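Long-range contacts in ferric enterobactin receptor PIRA (Pseudomonas aeruginosa, PDB 5FP2), which probably imports iron bound to siderophores such as enterobactin across the outer membrane, acting as a TonB-dependent receptor: residues E672-R677 with V711-S716; S168-T173 with R186-L191; R49-V54 with S626-S631; R202-A207 with D239-L244. One frame throughout, in Å; residues are numbered along the deposited sequence.

Overall arrangement
Contacts 1, 2 and 4 lie in the wall of the 22-stranded barrel, each pairing two neighbouring antiparallel strands, whereas contact 3 joins the plug to that wall. Strands 708-716 and 166-176, the last and first of the barrel, are neighbours that close it, so contacts 1 and 2 touch, with centres 9 Å apart; contact 4 follows, reaching contact 2 through strands 184-194 and 199-210. Contact 1 is at the surface, contacts 2 and 4 are partly buried, and contact 3 is buried. Backbone hydrogen bonds dominate the wall pairs. Contact 3 has none between its segments and relies on side chains and a shared acidic residue, while Arg186 of contact 2 is hydrogen-bonded to Pro53 of contact 3.

Contact 1. Residues E672-R677 with V711-S716; sequences ENLSVR and VSMTTS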
loop_
_atom_site.group_PDB
_atom_site.type_symbol
_atom_site.label_atom_id
_atom_site.label_comp_id
_atom_site.label_asym_id
_atom_site.label_seq_id
_atom_site.Cartn_x
_atom_site.Cartn_y
_atom_site.Cartn_z
ATOM N N GLU A 672 -0.571 28.985 5.574
ATOM C CA GLU A 672 0.059 28.008 4.700
ATOM C C GLU A 672 1.318 27.473 5.386
ATOM O O GLU A 672 1.647 26.287 5.264
ATOM C CB GLU A 672 0.421 28.621 3.345
ATOM C CG GLU A 672 -0.396 29.835 2.931
ATOM C CD GLU A 672 0.492 31.022 2.589
ATOM O OE1 GLU A 672 0.867 31.763 3.527
ATOM O OE2 GLU A 672 0.866 31.187 1.398
ATOM N N ASN A 673 1.990 28.344 6.142
ATOM C CA ASN A 673 3.336 28.071 6.643
ATOM C C ASN A 673 3.359 27.180 7.865
ATOM O O ASN A 673 4.379 26.543 8.124
ATOM C CB ASN A 673 4.043 29.367 7.006
ATOM C CG ASN A 673 4.049 30.350 5.870
ATOM O OD1 ASN A 673 3.839 29.982 4.713
ATOM N ND2 ASN A 673 4.323 31.605 6.186
ATOM N N LEU A 674 2.303 27.245 8.683
ATOM C CA LEU A 674 2.322 26.626 10.002
ATOM C C LEU A 674 0.997 25.980 10.338
ATOM O O LEU A 674 -0.058 26.555 10.098
ATOM C CB LEU A 674 2.665 27.648 11.094
ATOM C CG LEU A 674 2.686 27.145 12.541
ATOM C CD1 LEU A 674 3.761 26.088 12.720
ATOM C CD2 LEU A 674 2.924 28.296 13.501
ATOM N N SER A 675 1.065 24.862 11.049
ATOM C CA SER A 675 -0.108 24.180 11.521
ATOM C C SER A 675 0.306 23.209 12.602
ATOM O O SER A 675 1.408 22.733 12.623
ATOM C CB SER A 675 -0.734 23.423 10.366
ATOM O OG SER A 675 0.144 22.373 9.955
ATOM N N VAL A 676 -0.624 22.843 13.462
ATOM C CA VAL A 676 -0.315 22.033 14.632
ATOM C C VAL A 676 -1.427 21.034 14.916
ATOM O O VAL A 676 -2.617 21.312 14.698
ATOM C CB VAL A 676 -0.173 22.919 15.871
ATOM C CG1 VAL A 676 -0.231 22.079 17.133
ATOM C CG2 VAL A 676 1.117 23.700 15.791
ATOM N N ARG A 677 -1.025 19.874 15.422
ATOM C CA ARG A 677 -1.968 18.814 15.696
ATOM C C ARG A 677 -1.560 18.009 16.920
ATOM O O ARG A 677 -0.383 17.741 17.144
ATOM C CB ARG A 677 -2.091 17.896 14.495
ATOM C CG ARG A 677 -3.183 16.877 14.701
ATOM C CD ARG A 677 -4.001 16.646 13.448
ATOM N NE ARG A 677 -5.215 15.923 13.780
ATOM C CZ ARG A 677 -6.413 16.478 13.819
ATOM N NH1 ARG A 677 -6.580 17.753 13.483
ATOM N NH2 ARG A 677 -7.456 15.734 14.184
ATOM N N VAL A 711 1.935 14.924 19.666
ATOM C CA VAL A 711 1.812 16.277 19.139
ATOM C C VAL A 711 2.757 16.501 17.935
ATOM O O VAL A 711 3.837 15.905 17.833
ATOM C CB VAL A 711 2.003 17.333 20.266
ATOM C CG1 VAL A 711 3.218 17.013 21.121
ATOM C CG2 VAL A 711 2.102 18.746 19.708
ATOM N N SER A 712 2.250 17.242 16.954
ATOM C CA SER A 712 2.919 17.420 15.671
ATOM C C SER A 712 2.882 18.877 15.292
ATOM O O SER A 712 1.893 19.569 15.516
ATOM C CB SER A 712 2.197 16.639 14.578
ATOM O OG SER A 712 2.865 16.728 13.331
ATOM N N MET A 713 3.938 19.310 14.621
ATOM C CA MET A 713 3.999 20.643 14.036
ATOM C C MET A 713 4.457 20.500 12.606
ATOM O O MET A 713 5.357 19.710 12.327
ATOM C CB MET A 713 4.992 21.490 14.810
ATOM C CG MET A 713 4.855 22.979 14.558
ATOM S SD MET A 713 6.007 23.905 15.591
ATOM C CE MET A 713 7.124 24.624 14.361
ATOM N N THR A 714 3.807 21.209 11.694
ATOM C CA THR A 714 4.270 21.252 10.322
ATOM C C THR A 714 4.543 22.699 9.864
ATOM O O THR A 714 3.651 23.539 9.866
ATOM C CB THR A 714 3.305 20.498 9.383
ATOM O OG1 THR A 714 3.535 19.089 9.497
ATOM C CG2 THR A 714 3.532 20.890 7.945
ATOM N N THR A 715 5.809 23.006 9.574
ATOM C CA THR A 715 6.164 24.241 8.848
ATOM C C THR A 715 6.315 23.950 7.364
ATOM O O THR A 715 6.684 22.841 6.987
ATOM C CB THR A 715 7.500 24.865 9.293
ATOM O OG1 THR A 715 8.564 23.936 9.079
ATOM C CG2 THR A 715 7.481 25.268 10.746
ATOM N N SER A 716 6.143 24.979 6.538
ATOM C CA SER A 716 6.254 24.837 5.084
ATOM C C SER A 716 6.326 26.210 4.403
ATOM O O SER A 716 5.692 27.154 4.866
ATOM C CB SER A 716 5.036 24.093 4.553
ATOM O OG SER A 716 3.935 24.991 4.486
#
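Leu674 to Arg677 run antiparallel to Val711 to Ser716, the short strand axes coming within 4.8 Å of each other at 168°. Leu674 with Thr715 and Val676 with Met713 are the non-hydrogen-bonded pairs; Ser675 with Thr714 and Arg677 with Ser712 are the hydrogen-bonded ones. At the latter, Ser712 N gives a 2.7 Å bond to Arg677 O, and Arg677 N returns one of 2.9 Å to Ser712 O. Thr714 N points almost straight at Ser675 O (3.0 Å, 176°), while the return bond from Ser675 N to Thr714 O is weak. Just before the strand begins, Asn673 O already accepts Ser716 N at 2.8 Å.

The side chains divide by face. On one, the methylene CG of Met713 is touched by two branches of the partner strand: Leu674 CD1 at 3.8 Å, and Val676 CG2 at 4.0 Å. A chi1 of 178° sets Leu674 CG beside its carbonyl carbon, from where CD1 comes to Met713, the two side chains crossing obliquely. These flexible and branched apolar groups suit a barrel exterior, which probably meets lipid here. The other face carries Ser675, Thr714, Ser712 and Arg677. Ser675 OG rests against Thr714 CB at 3.7 Å, but the Thr714 hydroxyl bonds to Thr170 OG1 on the neighbouring strand, and Arg677 NE makes weak hydrogen bonds to Lys50 O of the plug and to Ser665 OG.

Alternation along the strands thus yields an apolar surface and a polar, plug-facing lining, while backbone hydrogen bonds hold the two strands together.

Contact 2. Residues S168-T173 with R186-L191; sequences SMTVFT and RANFSL
Phe172 and Arg186 exchange backbone hydrogen bonds, Phe172 N to Arg186 O (2.9 Å, 170°) and Arg186 N to Phe172 O (2.8 Å). Thr170 and Asn188 do likewise, with Thr170 N to Asn188 O at 2.7 Å and Asn188 N to Thr170 O at 3.0 Å; farther along, Ser168 N donates to Ser190 O.

The Arg186 guanidinium also lies flat on the Phe172 ring, planes 20° apart and centres 4.6 Å apart. The overlap is offset: NH2 sits over a ring face near CG and CD2, while Phe172 CB lies over the guanidinium centre. A chi1 of 56° sets Arg186 CG between its backbone N and carbonyl carbon, and the chain then extends to NE. Its polar atoms point onward, NH1 in a salt bridge with Glu129 and NH2 hydrogen-bonded to Pro53 O of the plug.

Beside this stack, Thr170 and Asn188 point the same way, Asn188 OD1 reaching Thr170 CB at 3.2 Å. On the opposite face Met169 CG packs on Phe189 CB at 4.2 Å.

Arginine suits the inner wall of this hairpin because its flat group can stack on an aromatic ring while its N-H groups remain directed at the plug, which probably helps couple barrel and plug electrostatically.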
loop_
_atom_site.group_PDB
_atom_site.type_symbol
_atom_site.label_atom_id
_atom_site.label_comp_id
_atom_site.label_asym_id
_atom_site.label_seq_id
_atom_site.Cartn_x
_atom_site.Cartn_y
_atom_site.Cartn_z
ATOM N N SER A 168 8.593 21.636 3.035
ATOM C CA SER A 168 7.929 21.349 4.287
ATOM C C SER A 168 8.847 20.601 5.253
ATOM O O SER A 168 9.678 19.782 4.843
ATOM C CB SER A 168 6.641 20.555 4.043
ATOM O OG SER A 168 5.905 20.386 5.247
ATOM N N MET A 169 8.699 20.924 6.539
ATOM C CA MET A 169 9.164 20.067 7.622
ATOM C C MET A 169 7.988 19.562 8.446
ATOM O O MET A 169 6.912 20.164 8.460
ATOM C CB MET A 169 10.094 20.840 8.548
ATOM C CG MET A 169 11.494 21.026 7.992
ATOM S SD MET A 169 12.605 21.742 9.224
ATOM C CE MET A 169 12.196 20.681 10.633
ATOM N N THR A 170 8.234 18.489 9.188
ATOM C CA THR A 170 7.284 17.989 10.170
ATOM C C THR A 170 8.015 17.391 11.348
ATOM O O THR A 170 8.810 16.462 11.178
ATOM C CB THR A 170 6.447 16.841 9.608
ATOM O OG1 THR A 170 5.818 17.253 8.391
ATOM C CG2 THR A 170 5.394 16.426 10.628
ATOM N N VAL A 171 7.652 17.813 12.550
ATOM C CA VAL A 171 8.079 17.070 13.718
ATOM C C VAL A 171 6.899 16.435 14.441
ATOM O O VAL A 171 5.870 17.073 14.681
ATOM C CB VAL A 171 8.859 17.939 14.700
ATOM C CG1 VAL A 171 9.688 17.042 15.604
ATOM C CG2 VAL A 171 9.738 18.917 13.942
ATOM N N PHE A 172 7.077 15.178 14.822
ATOM C CA PHE A 172 6.035 14.437 15.512
ATOM C C PHE A 172 6.644 13.674 16.669
ATOM O O PHE A 172 7.734 13.106 16.545
ATOM C CB PHE A 172 5.376 13.450 14.558
ATOM C CG PHE A 172 4.384 12.542 15.220
ATOM C CD1 PHE A 172 4.798 11.384 15.851
ATOM C CD2 PHE A 172 3.042 12.845 15.199
ATOM C CE1 PHE A 172 3.886 10.530 16.436
ATOM C CE2 PHE A 172 2.112 12.008 15.803
ATOM C CZ PHE A 172 2.530 10.835 16.406
ATOM N N THR A 173 5.906 13.610 17.770
ATOM C CA THR A 173 6.387 12.921 18.946
ATOM C C THR A 173 5.201 12.323 19.699
ATOM O O THR A 173 4.193 12.984 19.953
ATOM C CB THR A 173 7.203 13.867 19.842
ATOM O OG1 THR A 173 7.404 13.263 21.121
ATOM C CG2 THR A 173 6.489 15.191 20.017
ATOM N N ARG A 186 9.656 11.446 15.397
ATOM C CA ARG A 186 10.021 11.442 13.998
ATOM C C ARG A 186 9.933 12.832 13.387
ATOM O O ARG A 186 9.440 13.771 13.996
ATOM C CB ARG A 186 9.180 10.431 13.208
ATOM C CG ARG A 186 7.672 10.609 13.321
ATOM C CD ARG A 186 6.928 9.673 12.385
ATOM N NE ARG A 186 5.530 10.048 12.329
ATOM C CZ ARG A 186 5.010 10.980 11.536
ATOM N NH1 ARG A 186 5.735 11.528 10.568
ATOM N NH2 ARG A 186 3.703 11.271 11.639
ATOM N N ALA A 187 10.499 12.962 12.200
ATOM C CA ALA A 187 11.009 14.240 11.706
ATOM C C ALA A 187 11.257 14.074 10.220
ATOM O O ALA A 187 11.929 13.133 9.812
ATOM C CB ALA A 187 12.314 14.593 12.396
ATOM N N ASN A 188 10.649 14.929 9.412
ATOM C CA ASN A 188 10.812 14.823 7.977
ATOM C C ASN A 188 10.535 16.110 7.230
ATOM O O ASN A 188 9.988 17.069 7.766
ATOM C CB ASN A 188 9.913 13.730 7.427
ATOM C CG ASN A 188 8.498 13.798 8.007
ATOM O OD1 ASN A 188 7.671 14.644 7.628
ATOM N ND2 ASN A 188 8.227 12.917 8.953
ATOM N N PHE A 189 10.984 16.130 5.986
ATOM C CA PHE A 189 11.050 17.353 5.195
ATOM C C PHE A 189 10.716 16.945 3.775
ATOM O O PHE A 189 10.987 15.810 3.359
ATOM C CB PHE A 189 12.463 17.979 5.244
ATOM C CG PHE A 189 13.465 17.271 4.379
ATOM C CD1 PHE A 189 13.420 17.404 2.993
ATOM C CD2 PHE A 189 14.400 16.409 4.935
ATOM C CE1 PHE A 189 14.244 16.638 2.181
ATOM C CE2 PHE A 189 15.313 15.723 4.126
ATOM C CZ PHE A 189 15.206 15.807 2.748
ATOM N N SER A 190 10.159 17.877 3.018
ATOM C CA SER A 190 10.111 17.705 1.588
ATOM C C SER A 190 10.395 19.014 0.879
ATOM O O SER A 190 9.691 19.995 1.069
ATOM C CB SER A 190 8.753 17.199 1.151
ATOM O OG SER A 190 8.486 17.682 -0.165
ATOM N N LEU A 191 11.388 19.002 0.006
ATOM C CA LEU A 191 11.729 20.169 -0.791
ATOM C C LEU A 191 11.515 19.839 -2.271
ATOM O O LEU A 191 11.768 18.715 -2.718
ATOM C CB LEU A 191 13.187 20.551 -0.544
ATOM C CG LEU A 191 13.632 21.894 -1.123
ATOM C CD1 LEU A 191 12.925 23.041 -0.421
ATOM C CD2 LEU A 191 15.128 22.074 -1.001
#

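Contact 3. Residues R49-V54 with S626-S631; sequences RKRPPV and STQLTS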
loop_
_atom_site.group_PDB
_atom_site.type_symbol
_atom_site.label_atom_id
_atom_site.label_comp_id
_atom_site.label_asym_id
_atom_site.label_seq_id
_atom_site.Cartn_x
_atom_site.Cartn_y
_atom_site.Cartn_z
ATOM N N ARG A 49 -2.962 13.757 7.430
ATOM C CA ARG A 49 -2.636 15.002 8.107
ATOM C C ARG A 49 -3.475 15.168 9.368
ATOM O O ARG A 49 -3.015 15.769 10.342
ATOM C CB ARG A 49 -2.845 16.184 7.134
ATOM C CG ARG A 49 -3.377 17.457 7.778
ATOM C CD ARG A 49 -3.598 18.595 6.775
ATOM N NE ARG A 49 -5.026 18.862 6.519
ATOM C CZ ARG A 49 -5.972 18.956 7.457
ATOM N NH1 ARG A 49 -5.684 18.781 8.743
ATOM N NH2 ARG A 49 -7.224 19.228 7.110
ATOM N N LYS A 50 -4.673 14.583 9.368
ATOM C CA LYS A 50 -5.575 14.625 10.532
ATOM C C LYS A 50 -5.282 13.529 11.547
ATOM O O LYS A 50 -5.588 13.676 12.729
ATOM C CB LYS A 50 -7.022 14.484 10.085
ATOM C CG LYS A 50 -7.497 15.581 9.153
ATOM C CD LYS A 50 -8.967 15.895 9.404
ATOM C CE LYS A 50 -9.813 15.791 8.144
ATOM N NZ LYS A 50 -10.281 14.394 7.902
ATOM N N ARG A 51 -4.662 12.450 11.080
ATOM C CA ARG A 51 -4.431 11.244 11.865
ATOM C C ARG A 51 -2.964 10.790 11.697
ATOM O O ARG A 51 -2.691 9.711 11.155
ATOM C CB ARG A 51 -5.372 10.162 11.334
ATOM C CG ARG A 51 -6.131 9.339 12.373
ATOM C CD ARG A 51 -6.603 8.032 11.761
ATOM N NE ARG A 51 -7.598 7.359 12.585
ATOM C CZ ARG A 51 -7.410 6.202 13.220
ATOM N NH1 ARG A 51 -6.233 5.576 13.158
ATOM N NH2 ARG A 51 -8.415 5.653 13.900
ATOM N N PRO A 52 -2.008 11.664 12.050
ATOM C CA PRO A 52 -0.608 11.298 11.987
ATOM C C PRO A 52 -0.324 9.939 12.588
ATOM O O PRO A 52 -0.531 9.767 13.772
ATOM C CB PRO A 52 0.062 12.367 12.859
ATOM C CG PRO A 52 -1.012 12.892 13.740
ATOM C CD PRO A 52 -2.210 12.884 12.847
ATOM N N PRO A 53 0.299 9.031 11.830
ATOM C CA PRO A 53 0.766 7.794 12.439
ATOM C C PRO A 53 1.869 7.996 13.457
ATOM O O PRO A 53 2.486 9.052 13.502
ATOM C CB PRO A 53 1.304 6.988 11.258
ATOM C CG PRO A 53 0.839 7.698 10.032
ATOM C CD PRO A 53 0.686 9.130 10.418
ATOM N N VAL A 54 2.117 6.978 14.272
ATOM C CA VAL A 54 3.238 7.020 15.197
ATOM C C VAL A 54 4.532 6.519 14.539
ATOM O O VAL A 54 5.582 7.124 14.720
ATOM C CB VAL A 54 2.917 6.291 16.524
ATOM C CG1 VAL A 54 4.181 6.032 17.329
ATOM C CG2 VAL A 54 1.982 7.154 17.349
ATOM N N SER A 626 -10.195 21.942 13.786
ATOM C CA SER A 626 -10.694 20.670 13.308
ATOM C C SER A 626 -10.555 19.591 14.387
ATOM O O SER A 626 -9.546 19.510 15.073
ATOM C CB SER A 626 -9.929 20.273 12.044
ATOM O OG SER A 626 -9.874 18.866 11.909
ATOM N N THR A 627 -11.585 18.769 14.556
ATOM C CA THR A 627 -11.609 17.831 15.685
ATOM C C THR A 627 -12.167 16.451 15.332
ATOM O O THR A 627 -13.196 16.334 14.677
ATOM C CB THR A 627 -12.449 18.346 16.887
ATOM O OG1 THR A 627 -12.713 19.751 16.775
ATOM C CG2 THR A 627 -11.701 18.076 18.195
ATOM N N GLN A 628 -11.455 15.418 15.776
ATOM C CA GLN A 628 -11.857 14.035 15.559
ATOM C C GLN A 628 -12.067 13.329 16.881
ATOM O O GLN A 628 -11.274 13.463 17.816
ATOM C CB GLN A 628 -10.797 13.261 14.757
ATOM C CG GLN A 628 -11.205 13.017 13.314
ATOM C CD GLN A 628 -10.074 12.596 12.380
ATOM O OE1 GLN A 628 -8.929 12.302 12.791
ATOM N NE2 GLN A 628 -10.385 12.617 11.088
ATOM N N LEU A 629 -13.133 12.543 16.928
ATOM C CA LEU A 629 -13.217 11.386 17.799
ATOM C C LEU A 629 -13.096 10.151 16.918
ATOM O O LEU A 629 -13.747 10.065 15.865
ATOM C CB LEU A 629 -14.566 11.406 18.506
ATOM C CG LEU A 629 -14.692 10.642 19.826
ATOM C CD1 LEU A 629 -13.574 11.051 20.779
ATOM C CD2 LEU A 629 -16.089 10.867 20.445
ATOM N N THR A 630 -12.224 9.225 17.304
ATOM C CA THR A 630 -12.137 7.966 16.580
ATOM C C THR A 630 -12.125 6.743 17.466
ATOM O O THR A 630 -11.503 6.716 18.533
ATOM C CB THR A 630 -10.875 7.841 15.748
ATOM O OG1 THR A 630 -9.780 7.549 16.627
ATOM C CG2 THR A 630 -10.628 9.113 14.937
ATOM N N SER A 631 -12.740 5.692 16.930
ATOM C CA SER A 631 -12.861 4.420 17.610
ATOM C C SER A 631 -12.506 3.296 16.653
ATOM O O SER A 631 -12.639 3.414 15.432
ATOM C CB SER A 631 -14.281 4.228 18.146
ATOM O OG SER A 631 -15.245 4.518 17.143
#
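Lys50 of the plug and Gln628, on barrel strand 625-634, cross side chains at about a right angle. Lys50 NZ comes to 3.6 Å from Gln628 NE2, two donors that would not seek each other, and Lys50 CD lies 3.9 Å from the same nitrogen. At the other corner of the amide, Gln628 OE1 is 4.1 Å from Arg51 CG. Lys50 CD also rests 4.0 Å from Ser626 OG, one inward-pointing residue earlier on the strand. Farther along, Arg51 and Thr630 reach toward each other tip to tip, NH2 to OG1 at 3.6 Å; the guanidinium is turned 60° from the Gln628 amide plane. No hydrogen bond links the two segments directly.

The explanation lies in the second shell. Asp618 OD2, on the adjacent barrel strand 610-619, takes a salt bridge from Lys50 NZ and a hydrogen bond from Gln628 NE2, so one carboxylate oxygen gathers both nitrogens. A long, weak ion pair with Asp47 lies on the plug side of the ammonium. Gln628 in turn is held by a backbone hydrogen bond to Ser665.

A long, flexible lysine suits this place, since it can span from plug to wall and bend to its acid. Buried as the contact is, the carboxylate would be expected to stabilise the ammonium charge, giving a plug-barrel junction mediated by a shared acceptor.

Contact 4. Residues R202-A207 with D239-L244; sequences RAYGSA and DLSGML
Ser206 and Asp239 satisfy each other's backbone: Ser206 N donates to Asp239 O, and Asp239 N to Ser206 O. Tyr204 with Ser241 repeats the exchange, Ser241 N to Tyr204 O at 2.9 Å and Tyr204 N to Ser241 O at 3.1 Å. Arg202 with Met243 adds a third, Arg202 N to Met243 O at 2.9 Å and Met243 N to Arg202 O at 3.0 Å. The intervening residues turn to the outer neighbours: Ala203 and Gly205 bond to Leu191 and Phe189, Leu240 and Gly242 to Phe260 and Ala258.

Among side chains, Ser206 OG gives a weak hydrogen bond to Asp239 OD1 (3.0 Å). With chi1 at 68°, Asp239 CG lies between its backbone N and carbonyl carbon, and the carboxylate comes close to the serine. Arg202 NH1 is taken by Lys159 O. Its guanidinium is covered by apolar and aromatic atoms: Tyr204 CE2 sits 3.7 Å above the centre of one face, and Met243 CB lies over the opposite face. The Tyr204 ring in turn receives Ser241 CB in an off-centre CH-pi contact, 4.1 Å from the centroid. Gly205, with no side chain to fit against Asp239 O and Leu240 CG, suits its close pairing with Leu240, CA to CA 4.0 Å.

One face thus carries Arg202, Tyr204, Ser206, Asp239, Ser241 and Met243, the other Ala203 and Leu240 with the two glycines, an alternation as expected for an outer-membrane beta-barrel, here the antiparallel 22-stranded wall of a TonB-dependent receptor.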
loop_
_atom_site.group_PDB
_atom_site.type_symbol
_atom_site.label_atom_id
_atom_site.label_comp_id
_atom_site.label_asym_id
_atom_site.label_seq_id
_atom_site.Cartn_x
_atom_site.Cartn_y
_atom_site.Cartn_z
ATOM N N ARG A 202 12.609 17.094 -6.650
ATOM C CA ARG A 202 11.938 16.955 -5.351
ATOM C C ARG A 202 12.678 16.005 -4.419
ATOM O O ARG A 202 12.804 14.816 -4.722
ATOM C CB ARG A 202 10.553 16.396 -5.558
ATOM C CG ARG A 202 9.865 16.046 -4.255
ATOM C CD ARG A 202 9.185 14.675 -4.322
ATOM N NE ARG A 202 10.189 13.618 -4.477
ATOM C CZ ARG A 202 9.977 12.439 -5.069
ATOM N NH1 ARG A 202 8.782 12.117 -5.583
ATOM N NH2 ARG A 202 11.005 11.594 -5.190
ATOM N N ALA A 203 13.117 16.510 -3.265
ATOM C CA ALA A 203 13.751 15.671 -2.245
ATOM C C ALA A 203 12.883 15.548 -0.994
ATOM O O ALA A 203 12.289 16.535 -0.559
ATOM C CB ALA A 203 15.107 16.228 -1.883
ATOM N N TYR A 204 12.830 14.341 -0.425
ATOM C CA TYR A 204 12.192 14.094 0.880
ATOM C C TYR A 204 12.911 13.039 1.716
ATOM O O TYR A 204 13.650 12.191 1.203
ATOM C CB TYR A 204 10.752 13.663 0.695
ATOM C CG TYR A 204 10.583 12.285 0.092
ATOM C CD1 TYR A 204 10.999 11.159 0.771
ATOM C CD2 TYR A 204 9.890 12.108 -1.100
ATOM C CE1 TYR A 204 10.780 9.893 0.258
ATOM C CE2 TYR A 204 9.724 10.855 -1.659
ATOM C CZ TYR A 204 10.149 9.743 -0.963
ATOM O OH TYR A 204 9.964 8.474 -1.474
ATOM N N GLY A 205 12.780 13.152 3.031
ATOM C CA GLY A 205 13.674 12.407 3.903
ATOM C C GLY A 205 13.193 12.496 5.320
ATOM O O GLY A 205 12.207 13.213 5.597
ATOM N N SER A 206 13.689 11.593 6.159
ATOM C CA SER A 206 13.062 11.382 7.457
ATOM C C SER A 206 14.020 10.714 8.430
ATOM O O SER A 206 14.904 9.946 8.045
ATOM C CB SER A 206 11.766 10.570 7.324
ATOM O OG SER A 206 12.039 9.183 7.204
ATOM N N ALA A 207 13.816 11.014 9.699
ATOM C CA ALA A 207 14.623 10.454 10.762
ATOM C C ALA A 207 13.710 10.160 11.947
ATOM O O ALA A 207 12.834 10.959 12.273
ATOM C CB ALA A 207 15.712 11.441 11.147
ATOM N N ASP A 239 15.856 7.851 6.121
ATOM C CA ASP A 239 15.732 7.636 4.701
ATOM C C ASP A 239 15.800 8.960 3.989
ATOM O O ASP A 239 15.457 10.000 4.552
ATOM C CB ASP A 239 14.433 6.890 4.363
ATOM C CG ASP A 239 13.185 7.716 4.613
ATOM O OD1 ASP A 239 13.252 8.960 4.427
ATOM O OD2 ASP A 239 12.128 7.108 4.933
ATOM N N LEU A 240 16.306 8.915 2.764
ATOM C CA LEU A 240 16.245 10.048 1.859
ATOM C C LEU A 240 16.009 9.537 0.435
ATOM O O LEU A 240 16.466 8.446 0.062
ATOM C CB LEU A 240 17.553 10.826 1.938
ATOM C CG LEU A 240 17.468 12.337 1.716
ATOM C CD1 LEU A 240 18.794 13.032 2.045
ATOM C CD2 LEU A 240 17.054 12.610 0.273
ATOM N N SER A 241 15.230 10.282 -0.342
ATOM C CA SER A 241 15.025 9.946 -1.745
ATOM C C SER A 241 14.966 11.220 -2.564
ATOM O O SER A 241 14.321 12.182 -2.150
ATOM C CB SER A 241 13.724 9.181 -1.940
ATOM O OG SER A 241 13.586 8.814 -3.311
ATOM N N GLY A 242 15.682 11.238 -3.696
ATOM C CA GLY A 242 15.697 12.403 -4.577
ATOM C C GLY A 242 15.147 12.104 -5.950
ATOM O O GLY A 242 15.331 11.008 -6.480
ATOM N N MET A 243 14.496 13.097 -6.545
ATOM C CA MET A 243 14.005 12.938 -7.907
ATOM C C MET A 243 14.372 14.132 -8.761
ATOM O O MET A 243 14.090 15.271 -8.405
ATOM C CB MET A 243 12.477 12.754 -7.963
ATOM C CG MET A 243 11.940 12.599 -9.383
ATOM S SD MET A 243 10.270 11.904 -9.437
ATOM C CE MET A 243 9.306 13.353 -8.962
ATOM N N LEU A 244 14.871 13.835 -9.951
ATOM C CA LEU A 244 15.193 14.839 -10.939
ATOM C C LEU A 244 14.239 14.613 -12.080
ATOM O O LEU A 244 14.069 13.480 -12.545
ATOM C CB LEU A 244 16.629 14.613 -11.421
ATOM C CG LEU A 244 17.333 15.692 -12.235
ATOM C CD1 LEU A 244 16.983 17.116 -11.823
ATOM C CD2 LEU A 244 18.823 15.457 -12.074
#